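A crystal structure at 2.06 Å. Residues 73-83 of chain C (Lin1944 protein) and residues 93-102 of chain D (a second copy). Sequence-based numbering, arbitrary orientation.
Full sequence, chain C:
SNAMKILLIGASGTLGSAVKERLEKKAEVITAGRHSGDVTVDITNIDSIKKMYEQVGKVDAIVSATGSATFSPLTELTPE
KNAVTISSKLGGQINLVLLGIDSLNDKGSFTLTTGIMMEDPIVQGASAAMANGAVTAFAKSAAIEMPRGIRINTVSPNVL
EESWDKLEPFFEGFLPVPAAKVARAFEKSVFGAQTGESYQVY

Chain C 73-83: PLTELTPEKNA
Chain D 93-102: QINLVLLGID

Two copies of a protein often meet where one side chain of a helix settles into a turn of the partner, leaving polar groups to be joined by water; the contact between chains C and D of Lin1944 is a compact example. In chain C, a 3-10 segment at 74-76 leads through extended Leu C77 (phi/psi -80/106) and Thr C78 (-94/165) into a helix that starts at Pro C79. In chain D, the stretch enters already helical at Gln D93, in a helix that begins earlier in the chain, and a 3-10 segment is in place at 101-102. The helix axes approach to 10.7 Å, their directions 134° apart, and the CA atoms of Thr C78 and Leu D98 lie 6.0 Å apart, as do those of Pro C79 and Asn D95.

Leu D98 (chi1 m, chi2 t) gives up the most surface, 95 Å², its CA-to-CB bond pointing toward chain C. Its CD2 reaches Leu C77 O at 3.6 Å, Leu C77 CD2 at 4.0 Å and Leu C74 CD1 at 4.2 Å, while its CD1 lies 3.8 Å from Pro C79 N and 4.0 Å from Asn C82 CB. Both Leu C74 and Leu C77 are t, p.

Pro C79, C-gamma exo, follows with 80 Å². Its CD packs 3.9 Å from Leu D99 CD2 (chi1 m, chi2 t), a carbon-to-carbon contact, whereas its CB lies 3.4 Å from Asn D95 OD1 (chi1 m, chi2 -10°), close but no hydrogen bond, since a ring carbon is no conventional donor. Ile D101 (m, t) extends the apolar patch, placing CD1 4.2 Å from Leu C74 CG.

The chain C turn is internally braced: Lys C81 N donates to Thr C78 OG1 (3.2 Å), capping the helix, and Lys C81 NZ to Glu C76 O (2.9 Å).

No direct hydrogen bond crosses. Instead, one water donates to Asn C82 OD1 (3.0 Å; chi1 t, chi2 -146°) and Asn D95 OD1 (2.7 Å), linking two amide oxygens that cannot donate to each other; another donates to Leu D98 O (3.0 Å) and weakly to Leu C77 O (3.5 Å).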

# COMPACT_ATOMS: atom_id res chain seq x y z
N PRO C 73 14.56 6.37 -9.79
CA PRO C 73 14.81 7.43 -8.83
C PRO C 73 13.52 8.20 -8.55
O PRO C 73 12.73 8.44 -9.47
CB PRO C 73 15.83 8.33 -9.53
CG PRO C 73 16.52 7.43 -10.51
CD PRO C 73 15.49 6.42 -10.94
N LEU C 74 13.30 8.54 -7.28
CA LEU C 74 12.09 9.21 -6.84
C LEU C 74 11.76 10.46 -7.67
O LEU C 74 10.61 10.63 -8.10
CB LEU C 74 12.19 9.57 -5.36
CG LEU C 74 11.08 10.44 -4.80
CD1 LEU C 74 9.80 9.64 -4.67
CD2 LEU C 74 11.51 11.02 -3.47
N THR C 75 12.77 11.30 -7.91
CA THR C 75 12.57 12.56 -8.63
C THR C 75 12.32 12.39 -10.13
O THR C 75 12.09 13.37 -10.84
CB THR C 75 13.76 13.53 -8.45
OG1 THR C 75 14.94 12.94 -9.01
CG2 THR C 75 13.95 13.90 -6.96
N GLU C 76 12.39 11.15 -10.63
CA GLU C 76 11.89 10.90 -11.98
C GLU C 76 10.80 9.85 -12.03
O GLU C 76 10.40 9.41 -13.09
CB GLU C 76 13.01 10.65 -13.00
CG GLU C 76 14.09 9.69 -12.61
CD GLU C 76 15.42 10.06 -13.26
OE1 GLU C 76 15.79 11.26 -13.19
OE2 GLU C 76 16.08 9.18 -13.86
N LEU C 77 10.31 9.48 -10.85
CA LEU C 77 9.16 8.61 -10.76
C LEU C 77 7.89 9.44 -10.99
O LEU C 77 7.48 10.26 -10.13
CB LEU C 77 9.12 7.94 -9.40
CG LEU C 77 8.01 6.91 -9.18
CD1 LEU C 77 8.14 5.75 -10.16
CD2 LEU C 77 8.12 6.43 -7.75
N THR C 78 7.29 9.27 -12.16
CA THR C 78 6.05 9.95 -12.45
C THR C 78 4.87 9.04 -12.11
O THR C 78 5.05 7.84 -11.88
CB THR C 78 5.98 10.36 -13.92
OG1 THR C 78 5.97 9.17 -14.70
CG2 THR C 78 7.19 11.24 -14.29
N PRO C 79 3.66 9.62 -12.03
CA PRO C 79 2.47 8.79 -11.82
C PRO C 79 2.32 7.73 -12.89
O PRO C 79 1.79 6.65 -12.60
CB PRO C 79 1.32 9.79 -11.95
CG PRO C 79 1.92 11.14 -11.64
CD PRO C 79 3.33 11.06 -12.14
N GLU C 80 2.77 8.03 -14.11
CA GLU C 80 2.67 7.08 -15.24
C GLU C 80 3.60 5.89 -15.07
O GLU C 80 3.22 4.74 -15.36
CB GLU C 80 2.91 7.76 -16.60
CG GLU C 80 1.86 8.80 -16.96
CD GLU C 80 2.18 10.23 -16.47
OE1 GLU C 80 1.66 11.18 -17.07
OE2 GLU C 80 2.95 10.42 -15.51
N LYS C 81 4.82 6.15 -14.61
CA LYS C 81 5.70 5.05 -14.27
C LYS C 81 5.19 4.32 -13.04
O LYS C 81 5.17 3.09 -13.02
CB LYS C 81 7.14 5.53 -14.05
CG LYS C 81 7.85 6.06 -15.28
CD LYS C 81 9.28 6.38 -14.88
CE LYS C 81 9.92 7.36 -15.80
NZ LYS C 81 11.28 7.66 -15.27
N ASN C 82 4.72 5.05 -12.04
CA ASN C 82 4.25 4.41 -10.80
C ASN C 82 3.08 3.43 -11.03
O ASN C 82 2.95 2.42 -10.34
CB ASN C 82 3.89 5.48 -9.78
CG ASN C 82 3.83 4.95 -8.35
OD1 ASN C 82 3.01 5.42 -7.54
ND2 ASN C 82 4.71 4.02 -8.01
N ALA C 83 2.26 3.74 -12.03
CA ALA C 83 1.08 2.96 -12.39
C ALA C 83 1.37 1.52 -12.81
O ALA C 83 0.49 0.64 -12.66
CB ALA C 83 0.28 3.68 -13.51
N GLN D 93 -2.97 10.60 -3.09
CA GLN D 93 -2.01 11.17 -2.14
C GLN D 93 -0.55 10.99 -2.61
O GLN D 93 0.28 11.89 -2.44
CB GLN D 93 -2.17 10.58 -0.74
CG GLN D 93 -3.44 10.94 -0.02
CD GLN D 93 -3.28 10.68 1.48
OE1 GLN D 93 -2.99 11.61 2.24
NE2 GLN D 93 -3.47 9.42 1.91
N ILE D 94 -0.26 9.86 -3.23
CA ILE D 94 1.11 9.63 -3.70
C ILE D 94 1.47 10.55 -4.86
O ILE D 94 2.57 11.14 -4.88
CB ILE D 94 1.39 8.11 -3.94
CG1 ILE D 94 1.52 7.41 -2.56
CG2 ILE D 94 2.67 7.91 -4.76
CD1 ILE D 94 1.46 5.92 -2.56
N ASN D 95 0.52 10.74 -5.77
CA ASN D 95 0.67 11.67 -6.88
C ASN D 95 0.88 13.10 -6.42
O ASN D 95 1.65 13.84 -7.03
CB ASN D 95 -0.47 11.53 -7.90
CG ASN D 95 -0.35 10.24 -8.73
OD1 ASN D 95 0.67 9.57 -8.66
ND2 ASN D 95 -1.38 9.88 -9.48
N LEU D 96 0.25 13.49 -5.31
CA LEU D 96 0.55 14.83 -4.77
C LEU D 96 2.04 14.97 -4.43
O LEU D 96 2.59 16.06 -4.51
CB LEU D 96 -0.29 15.17 -3.55
CG LEU D 96 -1.80 15.24 -3.65
CD1 LEU D 96 -2.33 15.37 -2.24
CD2 LEU D 96 -2.34 16.39 -4.56
N VAL D 97 2.66 13.86 -4.03
CA VAL D 97 4.11 13.85 -3.77
C VAL D 97 4.88 13.80 -5.09
O VAL D 97 5.77 14.63 -5.32
CB VAL D 97 4.51 12.67 -2.84
CG1 VAL D 97 6.00 12.53 -2.78
CG2 VAL D 97 3.90 12.84 -1.45
N LEU D 98 4.54 12.85 -5.97
CA LEU D 98 5.28 12.74 -7.23
C LEU D 98 5.24 14.03 -8.06
O LEU D 98 6.20 14.33 -8.77
CB LEU D 98 4.80 11.55 -8.08
CG LEU D 98 4.82 10.19 -7.37
CD1 LEU D 98 4.35 9.13 -8.31
CD2 LEU D 98 6.21 9.83 -6.83
N LEU D 99 4.14 14.76 -7.99
CA LEU D 99 3.98 16.00 -8.78
C LEU D 99 4.33 17.31 -8.03
O LEU D 99 4.45 18.36 -8.65
CB LEU D 99 2.58 16.07 -9.41
CG LEU D 99 2.22 14.88 -10.32
CD1 LEU D 99 0.72 14.77 -10.57
CD2 LEU D 99 2.98 14.89 -11.65
N GLY D 100 4.51 17.22 -6.71
CA GLY D 100 4.72 18.38 -5.84
C GLY D 100 6.12 18.70 -5.30
O GLY D 100 6.31 19.76 -4.70
N ILE D 101 7.10 17.81 -5.52
CA ILE D 101 8.47 18.05 -5.01
C ILE D 101 9.04 19.38 -5.52
O ILE D 101 9.69 20.13 -4.77
CB ILE D 101 9.43 16.86 -5.32
CG1 ILE D 101 8.94 15.57 -4.66
CG2 ILE D 101 10.86 17.15 -4.84
CD1 ILE D 101 9.56 14.28 -5.24
N ASP D 102 8.75 19.69 -6.78
CA ASP D 102 9.23 20.89 -7.44
C ASP D 102 8.55 22.15 -6.88
O ASP D 102 9.05 23.26 -7.08
CB ASP D 102 9.06 20.78 -8.97
CG ASP D 102 10.25 20.09 -9.65
OD1 ASP D 102 11.36 20.11 -9.09
OD2 ASP D 102 10.08 19.55 -10.78
O HOH W 1 6.44 13.24 -11.53
O HOH W 2 0.63 6.85 -8.59